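Regulatory protein cox (Enterobacteria phage P2, PDB 4LHF) binds DNA as a helix-turn-helix protein and represses the phage Pc promoter, which controls the immunity repressor gene C and the integrase gene int. Local coordinates at residues A[11-16]-A[54-59]. Sequence-based numbering, arbitrary orientation.
Sequences AIPYQE and EYWVYL
The carbonyl O of Ile-12 takes the backbone N-H of Val-57, with N and O 2.8 Å apart, and also a C-H...O contact from Trp-56 CA at 3.5 Å. The return bond, from Ile-12 N to Val-57 O at 3.0 Å, completes an antiparallel hydrogen-bonded pair. Val-57 O also meets Ala-11 CA in a C-H...O contact of 3.1 Å. Further along, the carbonyl O of Tyr-55 receives the backbone N-H of Tyr-14 (N to O 2.9 Å). Tyr-14 CG sits between its own N and C (chi1 77°), and the ring meets Tyr-55 O edge-on, with Tyr-14 CD2 3.3 Å from that oxygen; the same CD2 packs on Tyr-55 CB. This bond reaches the first residue of helix 14-21, just past its N-cap Pro-13, and so ties the helix start to the strand.

At the non-hydrogen-bonded pair of Pro-13 and Trp-56 the contact passes to the side chains. The proline ring lies over one face of the indole, and Pro-13 CG stands 3.7 Å from the centroid of the Trp-56 six-membered ring, only 6° off the normal, a CH-pi contact. Pro-13 CD reaches Trp-56 CZ3 at 3.5 Å, while Ala-11 O approaches the indole edge at CE3. Ala-11 CB meets the edge of the Tyr-58 ring, on the sheet face away from Ile-12 and Val-57.

Within this chain strand 11-13 is a border strand of a three-stranded antiparallel sheet whose central strand, 54-58, pairs on its other side with 39-42. Ile-12 and Val-57 pack on Phe-17 of helix 14-21, and Tyr-14 reaches Val-28 and Ile-32 of helix 25-34, joining the sheet to the two helices that precede strand 39-42, consistent with a winged helix-turn-helix fold.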
loop_
_atom_site.group_PDB
_atom_site.type_symbol
_atom_site.label_atom_id
_atom_site.label_comp_id
_atom_site.label_asym_id
_atom_site.label_seq_id
_atom_site.Cartn_x
_atom_site.Cartn_y
_atom_site.Cartn_z
ATOM N N ALA A 11 7.401 -0.946 8.041
ATOM C CA ALA A 11 5.987 -0.772 8.345
ATOM C C ALA A 11 5.692 0.584 8.966
ATOM O O ALA A 11 6.450 1.070 9.807
ATOM C CB ALA A 11 5.493 -1.885 9.251
ATOM N N ILE A 12 4.591 1.198 8.546
ATOM C CA ILE A 12 4.168 2.462 9.149
ATOM C C ILE A 12 2.682 2.440 9.472
ATOM O O ILE A 12 1.902 1.846 8.737
ATOM C CB ILE A 12 4.472 3.683 8.248
ATOM C CG1 ILE A 12 3.814 3.529 6.875
ATOM C CG2 ILE A 12 5.971 3.890 8.111
ATOM C CD1 ILE A 12 3.972 4.744 5.987
ATOM N N PRO A 13 2.289 3.081 10.585
ATOM C CA PRO A 13 0.875 3.148 10.963
ATOM C C PRO A 13 0.047 3.691 9.809
ATOM O O PRO A 13 0.517 4.569 9.087
ATOM C CB PRO A 13 0.877 4.132 12.131
ATOM C CG PRO A 13 2.230 3.988 12.728
ATOM C CD PRO A 13 3.151 3.765 11.563
ATOM N N TYR A 14 -1.163 3.168 9.638
ATOM C CA TYR A 14 -1.965 3.457 8.452
ATOM C C TYR A 14 -2.324 4.936 8.300
ATOM O O TYR A 14 -2.694 5.381 7.213
ATOM C CB TYR A 14 -3.228 2.589 8.427
ATOM C CG TYR A 14 -4.325 3.048 9.359
ATOM C CD1 TYR A 14 -5.442 3.710 8.869
ATOM C CD2 TYR A 14 -4.251 2.812 10.727
ATOM C CE1 TYR A 14 -6.450 4.127 9.708
ATOM C CE2 TYR A 14 -5.258 3.229 11.578
ATOM C CZ TYR A 14 -6.355 3.887 11.061
ATOM O OH TYR A 14 -7.364 4.305 11.897
ATOM N N GLN A 15 -2.205 5.693 9.386
ATOM C CA GLN A 15 -2.463 7.129 9.345
ATOM C C GLN A 15 -1.355 7.863 8.595
ATOM O O GLN A 15 -1.619 8.769 7.803
ATOM C CB GLN A 15 -2.595 7.696 10.758
ATOM C CG GLN A 15 -3.647 7.012 11.612
ATOM C CD GLN A 15 -3.070 5.899 12.465
ATOM O OE1 GLN A 15 -2.208 5.142 12.022
ATOM N NE2 GLN A 15 -3.539 5.803 13.704
ATOM N N GLU A 16 -0.112 7.469 8.855
ATOM C CA GLU A 16 1.037 8.030 8.153
ATOM C C GLU A 16 0.981 7.664 6.674
ATOM O O GLU A 16 1.267 8.493 5.803
ATOM C CB GLU A 16 2.341 7.523 8.772
ATOM C CG GLU A 16 3.601 7.995 8.057
ATOM C CD GLU A 16 3.910 9.465 8.297
ATOM O OE1 GLU A 16 3.250 10.094 9.152
ATOM O OE2 GLU A 16 4.822 9.991 7.624
ATOM N N GLU A 54 -3.816 -1.455 16.377
ATOM C CA GLU A 54 -3.090 -0.619 15.428
ATOM C C GLU A 54 -2.886 -1.324 14.095
ATOM O O GLU A 54 -2.314 -2.407 14.041
ATOM C CB GLU A 54 -1.734 -0.198 15.996
ATOM C CG GLU A 54 -1.797 0.944 16.991
ATOM C CD GLU A 54 -0.765 2.019 16.700
ATOM O OE1 GLU A 54 -0.907 2.716 15.672
ATOM O OE2 GLU A 54 0.188 2.164 17.495
ATOM N N TYR A 55 -3.357 -0.703 13.021
ATOM C CA TYR A 55 -3.132 -1.235 11.685
ATOM C C TYR A 55 -1.895 -0.604 11.060
ATOM O O TYR A 55 -1.856 0.603 10.818
ATOM C CB TYR A 55 -4.354 -1.000 10.798
ATOM C CG TYR A 55 -5.377 -2.113 10.853
ATOM C CD1 TYR A 55 -4.982 -3.441 10.940
ATOM C CD2 TYR A 55 -6.737 -1.836 10.824
ATOM C CE1 TYR A 55 -5.912 -4.462 10.990
ATOM C CE2 TYR A 55 -7.674 -2.850 10.875
ATOM C CZ TYR A 55 -7.256 -4.161 10.958
ATOM O OH TYR A 55 -8.183 -5.177 11.009
ATOM N N TRP A 56 -0.881 -1.427 10.813
ATOM C CA TRP A 56 0.351 -0.958 10.192
ATOM C C TRP A 56 0.453 -1.481 8.768
ATOM O O TRP A 56 0.267 -2.666 8.523
ATOM C CB TRP A 56 1.568 -1.435 10.986
ATOM C CG TRP A 56 1.695 -0.843 12.355
ATOM C CD1 TRP A 56 0.802 -0.946 13.382
ATOM C CD2 TRP A 56 2.797 -0.077 12.859
ATOM N NE1 TRP A 56 1.274 -0.282 14.488
ATOM C CE2 TRP A 56 2.497 0.259 14.194
ATOM C CE3 TRP A 56 4.006 0.359 12.307
ATOM C CZ2 TRP A 56 3.360 1.012 14.986
ATOM C CZ3 TRP A 56 4.863 1.107 13.096
ATOM C CH2 TRP A 56 4.535 1.426 14.420
ATOM N N VAL A 57 0.749 -0.596 7.827
ATOM C CA VAL A 57 0.997 -1.014 6.457
ATOM C C VAL A 57 2.433 -1.499 6.302
ATOM O O VAL A 57 3.384 -0.796 6.674
ATOM C CB VAL A 57 0.720 0.120 5.461
ATOM C CG1 VAL A 57 1.082 -0.318 4.052
ATOM C CG2 VAL A 57 -0.737 0.538 5.538
ATOM N N TYR A 58 2.570 -2.712 5.768
ATOM C CA TYR A 58 3.864 -3.325 5.506
ATOM C C TYR A 58 4.315 -2.952 4.101
ATOM O O TYR A 58 3.733 -3.397 3.114
ATOM C CB TYR A 58 3.758 -4.843 5.649
ATOM C CG TYR A 58 5.086 -5.564 5.656
ATOM C CD1 TYR A 58 6.000 -5.365 6.680
ATOM C CD2 TYR A 58 5.416 -6.459 4.648
ATOM C CE1 TYR A 58 7.213 -6.026 6.693
ATOM C CE2 TYR A 58 6.625 -7.127 4.653
ATOM C CZ TYR A 58 7.521 -6.907 5.677
ATOM O OH TYR A 58 8.728 -7.568 5.687
ATOM N N LEU A 59 5.359 -2.135 4.025
ATOM C CA LEU A 59 5.777 -1.501 2.772
ATOM C C LEU A 59 6.446 -2.381 1.700
ATOM O O LEU A 59 6.226 -2.155 0.509
ATOM C CB LEU A 59 6.639 -0.271 3.074
ATOM C CG LEU A 59 5.923 0.775 3.930
ATOM C CD1 LEU A 59 6.878 1.859 4.401
ATOM C CD2 LEU A 59 4.775 1.379 3.144
#